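Putative lipoprotein (Bacteroides fragilis, PDB 3QNK) is a SusD-like lipoprotein of the outer membrane that probably binds glycans or other nutrients at the cell surface and passes them to a partner transporter. Local coordinates at the interface of chains A and B. Numbering follows the deposited sequence. Chains: chain A/B, Putative lipoprotein.

Contact 1: the interface of chains A and B. Residues chain A 8-10, 19; chain B 22, 25.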
# COMPACT_ATOMS: atom_id res chain seq x y z
N ILE A 8 -11.33 -13.64 8.67
CA ILE A 8 -12.57 -12.91 8.95
C ILE A 8 -13.65 -13.87 9.50
O ILE A 8 -14.50 -13.45 10.28
CB ILE A 8 -13.03 -12.20 7.62
CG1 ILE A 8 -12.00 -11.18 7.10
CG2 ILE A 8 -14.43 -11.59 7.69
CD1 ILE A 8 -11.55 -10.07 8.11
N ALA A 9 -13.60 -15.16 9.09
CA ALA A 9 -14.60 -16.18 9.44
C ALA A 9 -14.22 -17.10 10.60
O ALA A 9 -13.08 -17.10 11.08
CB ALA A 9 -14.91 -17.03 8.21
N ASP A 10 -15.25 -17.90 11.03
CA ASP A 10 -15.25 -18.91 12.09
C ASP A 10 -14.36 -20.11 11.73
O ASP A 10 -14.14 -20.38 10.54
CB ASP A 10 -16.69 -19.40 12.33
N LEU A 19 -17.58 -20.62 1.02
CA LEU A 19 -16.51 -19.80 1.58
C LEU A 19 -15.18 -20.08 0.90
O LEU A 19 -14.42 -19.13 0.65
CB LEU A 19 -16.39 -20.03 3.09
CG LEU A 19 -17.54 -19.58 3.98
CD1 LEU A 19 -17.21 -19.86 5.44
CD2 LEU A 19 -17.91 -18.10 3.75
N TYR B 22 -19.62 -10.80 8.61
CA TYR B 22 -18.25 -10.95 8.10
C TYR B 22 -17.72 -9.62 7.53
O TYR B 22 -16.54 -9.31 7.69
CB TYR B 22 -18.17 -12.06 7.03
CG TYR B 22 -18.21 -13.47 7.57
CD1 TYR B 22 -17.85 -13.75 8.89
CD2 TYR B 22 -18.55 -14.54 6.75
CE1 TYR B 22 -17.91 -15.05 9.40
CE2 TYR B 22 -18.59 -15.85 7.23
CZ TYR B 22 -18.27 -16.11 8.56
OH TYR B 22 -18.30 -17.40 9.05
N ASN B 25 -16.61 -7.58 10.40
CA ASN B 25 -15.34 -8.15 10.88
C ASN B 25 -14.18 -7.65 10.04
O ASN B 25 -13.11 -7.35 10.59
CB ASN B 25 -15.36 -9.68 10.85
CG ASN B 25 -16.25 -10.37 11.86
OD1 ASN B 25 -17.03 -9.76 12.61
ND2 ASN B 25 -16.15 -11.69 11.88
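B:Tyr22 and B:Asn25 both carry CG anti to the carbonyl carbon (chi1 -76° and -70°), and from their shared helix, 17-29, they reach the loop residues A:Ile8 and A:Ala9. In this SusD-family protein the contact joins two copies of the N-terminal region, one turn of helix against a loop; the pairing is that of the deposited assembly and need not be the one formed in the cell. The carboxamide of B:Asn25 supplies the polar link. Its ND2 donates to the backbone carbonyl O of A:Ile8 at 2.9 Å, in the amide plane and nearly straight, 165° at the hydrogen. Asparagine suits the place because its short, flat amide can offer an N-H to a main-chain carbonyl that a hydrocarbon side chain could not satisfy. Alongside, A:Ile8 and B:Asn25 run past each other in opposite directions, and the branch methyl CG2 of A:Ile8 lies 3.8 Å from B:Asn25 CB. The phenol of B:Tyr22 contributes breadth, the residue having 84 Å² hidden by chain A. A:Ala9 lies above its plane, shifted towards the hydroxyl end: CA is 3.5 Å from CE1, and the methyl CB is 3.5 Å from CZ. A small residue allows this backbone to come close to a broad ring. A:Leu19 approaches from its own helix, its CD2 methyl 4.2 Å from B:Tyr22 CE2.

Contact 2: the interface of chains A and B. Residues chain A 247-249, 252, 255, 382; chain B 138, 142.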
# COMPACT_ATOMS: atom_id res chain seq x y z
N PRO A 247 -12.26 2.03 -9.13
CA PRO A 247 -13.22 2.86 -8.36
C PRO A 247 -13.12 4.36 -8.73
O PRO A 247 -14.12 4.97 -9.14
CB PRO A 247 -12.86 2.60 -6.89
CG PRO A 247 -11.92 1.43 -6.88
CD PRO A 247 -11.29 1.34 -8.23
N ASP A 248 -11.88 4.93 -8.66
CA ASP A 248 -11.65 6.34 -8.89
C ASP A 248 -11.32 6.72 -10.30
O ASP A 248 -10.64 5.99 -11.01
CB ASP A 248 -10.57 6.91 -7.95
CG ASP A 248 -9.26 6.19 -7.88
OD1 ASP A 248 -9.27 4.97 -7.60
OD2 ASP A 248 -8.22 6.86 -8.00
N VAL A 249 -11.76 7.94 -10.66
CA VAL A 249 -11.56 8.63 -11.94
C VAL A 249 -10.06 8.84 -12.20
O VAL A 249 -9.63 8.93 -13.36
CB VAL A 249 -12.36 9.98 -11.96
CG1 VAL A 249 -11.63 11.12 -11.25
CG2 VAL A 249 -12.74 10.39 -13.37
N ASN A 252 -8.87 5.13 -13.25
CA ASN A 252 -9.69 4.49 -14.28
C ASN A 252 -8.91 4.47 -15.58
O ASN A 252 -8.63 5.53 -16.15
CB ASN A 252 -11.04 5.20 -14.44
CG ASN A 252 -11.91 4.57 -15.49
OD1 ASN A 252 -11.78 4.84 -16.69
ND2 ASN A 252 -12.80 3.68 -15.08
N VAL A 255 -10.42 6.66 -18.61
CA VAL A 255 -10.38 8.11 -18.42
C VAL A 255 -8.93 8.59 -18.41
O VAL A 255 -8.63 9.60 -19.07
CB VAL A 255 -11.16 8.52 -17.14
CG1 VAL A 255 -11.05 10.02 -16.87
CG2 VAL A 255 -12.63 8.10 -17.25
N PHE A 382 -17.39 2.46 -16.43
CA PHE A 382 -16.57 2.50 -17.63
C PHE A 382 -15.36 1.60 -17.48
O PHE A 382 -14.23 2.03 -17.22
CB PHE A 382 -16.18 3.92 -17.96
CG PHE A 382 -17.36 4.62 -18.56
CD1 PHE A 382 -17.67 4.47 -19.90
CD2 PHE A 382 -18.21 5.38 -17.77
CE1 PHE A 382 -18.79 5.08 -20.46
CE2 PHE A 382 -19.34 5.99 -18.32
CZ PHE A 382 -19.61 5.85 -19.67
N MSE B 138 -18.30 7.11 -11.13
CA MSE B 138 -18.08 7.92 -12.32
C MSE B 138 -19.05 9.07 -12.38
O MSE B 138 -18.71 10.12 -12.90
CB MSE B 138 -18.25 7.09 -13.60
CG MSE B 138 -16.99 6.40 -14.05
SE MSE B 138 -15.52 7.64 -14.48
CE MSE B 138 -14.17 6.79 -13.28
N TRP B 142 -14.88 14.28 -8.93
CA TRP B 142 -13.84 13.88 -7.99
C TRP B 142 -12.94 15.02 -7.56
O TRP B 142 -12.15 14.82 -6.64
CB TRP B 142 -13.02 12.75 -8.59
CG TRP B 142 -13.80 11.47 -8.68
CD1 TRP B 142 -14.83 11.19 -9.54
CD2 TRP B 142 -13.57 10.28 -7.92
NE1 TRP B 142 -15.28 9.90 -9.33
CE2 TRP B 142 -14.50 9.31 -8.36
CE3 TRP B 142 -12.63 9.92 -6.93
CZ2 TRP B 142 -14.52 8.01 -7.85
CZ3 TRP B 142 -12.71 8.66 -6.35
CH2 TRP B 142 -13.64 7.72 -6.80
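The indole of B:Trp142 lies flat against the backbone of A:Asp248 and A:Val249, all on one face, in an apolar loop-to-loop patch of a pairing that need not be biological. A:Val249 N stands above the centre of the ring system, 3.8 Å from its plane. A:Asp248 CA lies over the six-membered ring, 3.6 Å from its centroid, and the methyl A:Val249 CG1 over the five-membered ring, 3.8 Å from its centroid; both are CH-pi contacts. At the rim, the backbone A:Pro247 O comes within 3.3 Å of CZ2, displaced from the plane towards the covered face. Tryptophan suits such a site because its wide face can cover main chain and a methyl together. A:Val249 places CG1 between its backbone N and carbonyl carbon (chi1 82°), pointing one branch to the indole and leaving CG2 for B:Met138.

That residue, a selenomethionine here, has a flexible chain bent at chi2 and chi3. Its terminal CE comes within 3.5 Å of A:Val249 CA, while CG meets A:Phe382 at CD2. A:Asn252, which touches the selenomethionine methyl through CB, is held within chain A: OD1 accepts A:Val255 N on a lone pair in the carbonyl plane, and ND2 donates to the backbone A:Phe382 O, 3.1 Å away and tilted 33° from the carbonyl plane.

Contact 3: the interface of chains A and B. Residues chain A 5, 22, 25-26, 29; chain B 5, 8-9.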
# COMPACT_ATOMS: atom_id res chain seq x y z
N LEU A 5 -8.81 -14.31 3.43
CA LEU A 5 -10.25 -14.29 3.69
C LEU A 5 -10.68 -15.11 4.92
O LEU A 5 -11.55 -14.65 5.66
CB LEU A 5 -11.03 -14.76 2.45
CG LEU A 5 -12.53 -14.44 2.45
CD1 LEU A 5 -12.77 -13.02 1.97
CD2 LEU A 5 -13.29 -15.43 1.59
N TYR A 22 -15.32 -18.41 -2.35
CA TYR A 22 -15.13 -16.98 -2.10
C TYR A 22 -13.65 -16.65 -1.90
O TYR A 22 -13.19 -15.61 -2.35
CB TYR A 22 -15.95 -16.49 -0.90
CG TYR A 22 -17.44 -16.33 -1.16
CD1 TYR A 22 -17.92 -16.14 -2.45
CD2 TYR A 22 -18.36 -16.32 -0.11
CE1 TYR A 22 -19.29 -16.00 -2.71
CE2 TYR A 22 -19.73 -16.18 -0.35
CZ TYR A 22 -20.19 -16.02 -1.65
OH TYR A 22 -21.54 -15.86 -1.92
N ASN A 25 -12.11 -16.47 -5.23
CA ASN A 25 -12.55 -15.20 -5.85
C ASN A 25 -11.69 -14.03 -5.35
O ASN A 25 -11.35 -13.14 -6.13
CB ASN A 25 -14.02 -14.90 -5.55
CG ASN A 25 -15.05 -15.77 -6.23
OD1 ASN A 25 -14.75 -16.78 -6.89
ND2 ASN A 25 -16.31 -15.41 -6.04
N ASP A 26 -11.33 -14.06 -4.06
CA ASP A 26 -10.47 -13.06 -3.44
C ASP A 26 -9.08 -13.10 -4.06
O ASP A 26 -8.48 -12.04 -4.28
CB ASP A 26 -10.42 -13.26 -1.92
CG ASP A 26 -9.67 -12.18 -1.17
OD1 ASP A 26 -10.01 -11.00 -1.34
OD2 ASP A 26 -8.77 -12.53 -0.36
N SER A 29 -9.27 -11.51 -7.34
CA SER A 29 -9.42 -10.08 -7.11
C SER A 29 -8.05 -9.42 -6.84
O SER A 29 -7.91 -8.20 -6.99
CB SER A 29 -10.40 -9.80 -5.98
OG SER A 29 -9.79 -9.38 -4.77
N LEU B 5 -15.75 -6.34 1.03
CA LEU B 5 -16.02 -7.79 1.08
C LEU B 5 -17.13 -8.26 0.14
O LEU B 5 -16.98 -9.32 -0.47
CB LEU B 5 -16.34 -8.23 2.52
CG LEU B 5 -16.25 -9.73 2.79
CD1 LEU B 5 -14.82 -10.15 3.07
CD2 LEU B 5 -17.16 -10.13 3.92
N ILE B 8 -16.59 -9.86 -3.58
CA ILE B 8 -16.16 -11.26 -3.71
C ILE B 8 -17.39 -12.20 -3.87
O ILE B 8 -17.28 -13.25 -4.52
CB ILE B 8 -15.31 -11.63 -2.45
CG1 ILE B 8 -14.03 -10.75 -2.32
CG2 ILE B 8 -14.97 -13.11 -2.34
CD1 ILE B 8 -13.08 -10.69 -3.55
N ALA B 9 -18.54 -11.81 -3.29
CA ALA B 9 -19.77 -12.60 -3.26
C ALA B 9 -20.81 -12.25 -4.34
O ALA B 9 -20.71 -11.23 -5.04
CB ALA B 9 -20.42 -12.49 -1.89
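B:Ile8 forms the tightly packed part of this contact, with 117 Å² hidden by chain A, mainly through packing on helix 17-29. Its CG1 is anti to the carbonyl carbon (chi1 -61°), and from there the chain carries the terminal methyl CD1 onto the last turn of the helix, 3.5 Å from A:Asp26 CA and 3.7 Å from A:Ser29 CB. The other branch, CG2, is directed at the preceding turn, where A:Tyr22 CB lies 3.8 Å away. A beta-branched aliphatic residue suits this place because its two arms can spread over successive turns. A:Asn25 ND2 secures the same residue by donating to B:Ile8 O at 2.8 Å, and this amide nitrogen also lies in plane at the edge of its own chain's A:Tyr22 ring. A:Ser29 turns its hydroxyl back into the helix, OG donating to A:Asp26 O at 3.0 Å; a small side chain thus satisfies itself internally while CB remains beside the isoleucine methyl.

The leucines make a sparser contact, with 35 Å² hidden on A:Leu5 and 21 Å² on B:Leu5. They cross obliquely and meet methyl to methyl, CD1 to CD1 at 3.7 Å, as befits like residues facing each other across the two-fold axis. Each lies in a short 3-10 helix, 5-7, just ahead of the loop containing Ile8. The site therefore joins the start of the modelled chain of one copy to the C-terminal half of the other's helix 17-29.

Contacts 1 and 3 lie about 11 Å apart, measured between the centres of their C-alpha atoms, and are largely two-fold twins: each places Ile8 and Ala9 of one chain against Tyr22 and Asn25 of the other, so helix 17-29 serves in both. Contact 2 stands about 30 Å from contact 1 and 22 Å from contact 3 and uses later segments: residues 138 and 142 of one chain, and 247-252, helix 253-257 and residue 382 of the other. N-terminal segments packed reciprocally on the partner's helix, together with distant, twinned apolar patches, may help limit rocking, although the deposited dimer need not be biological.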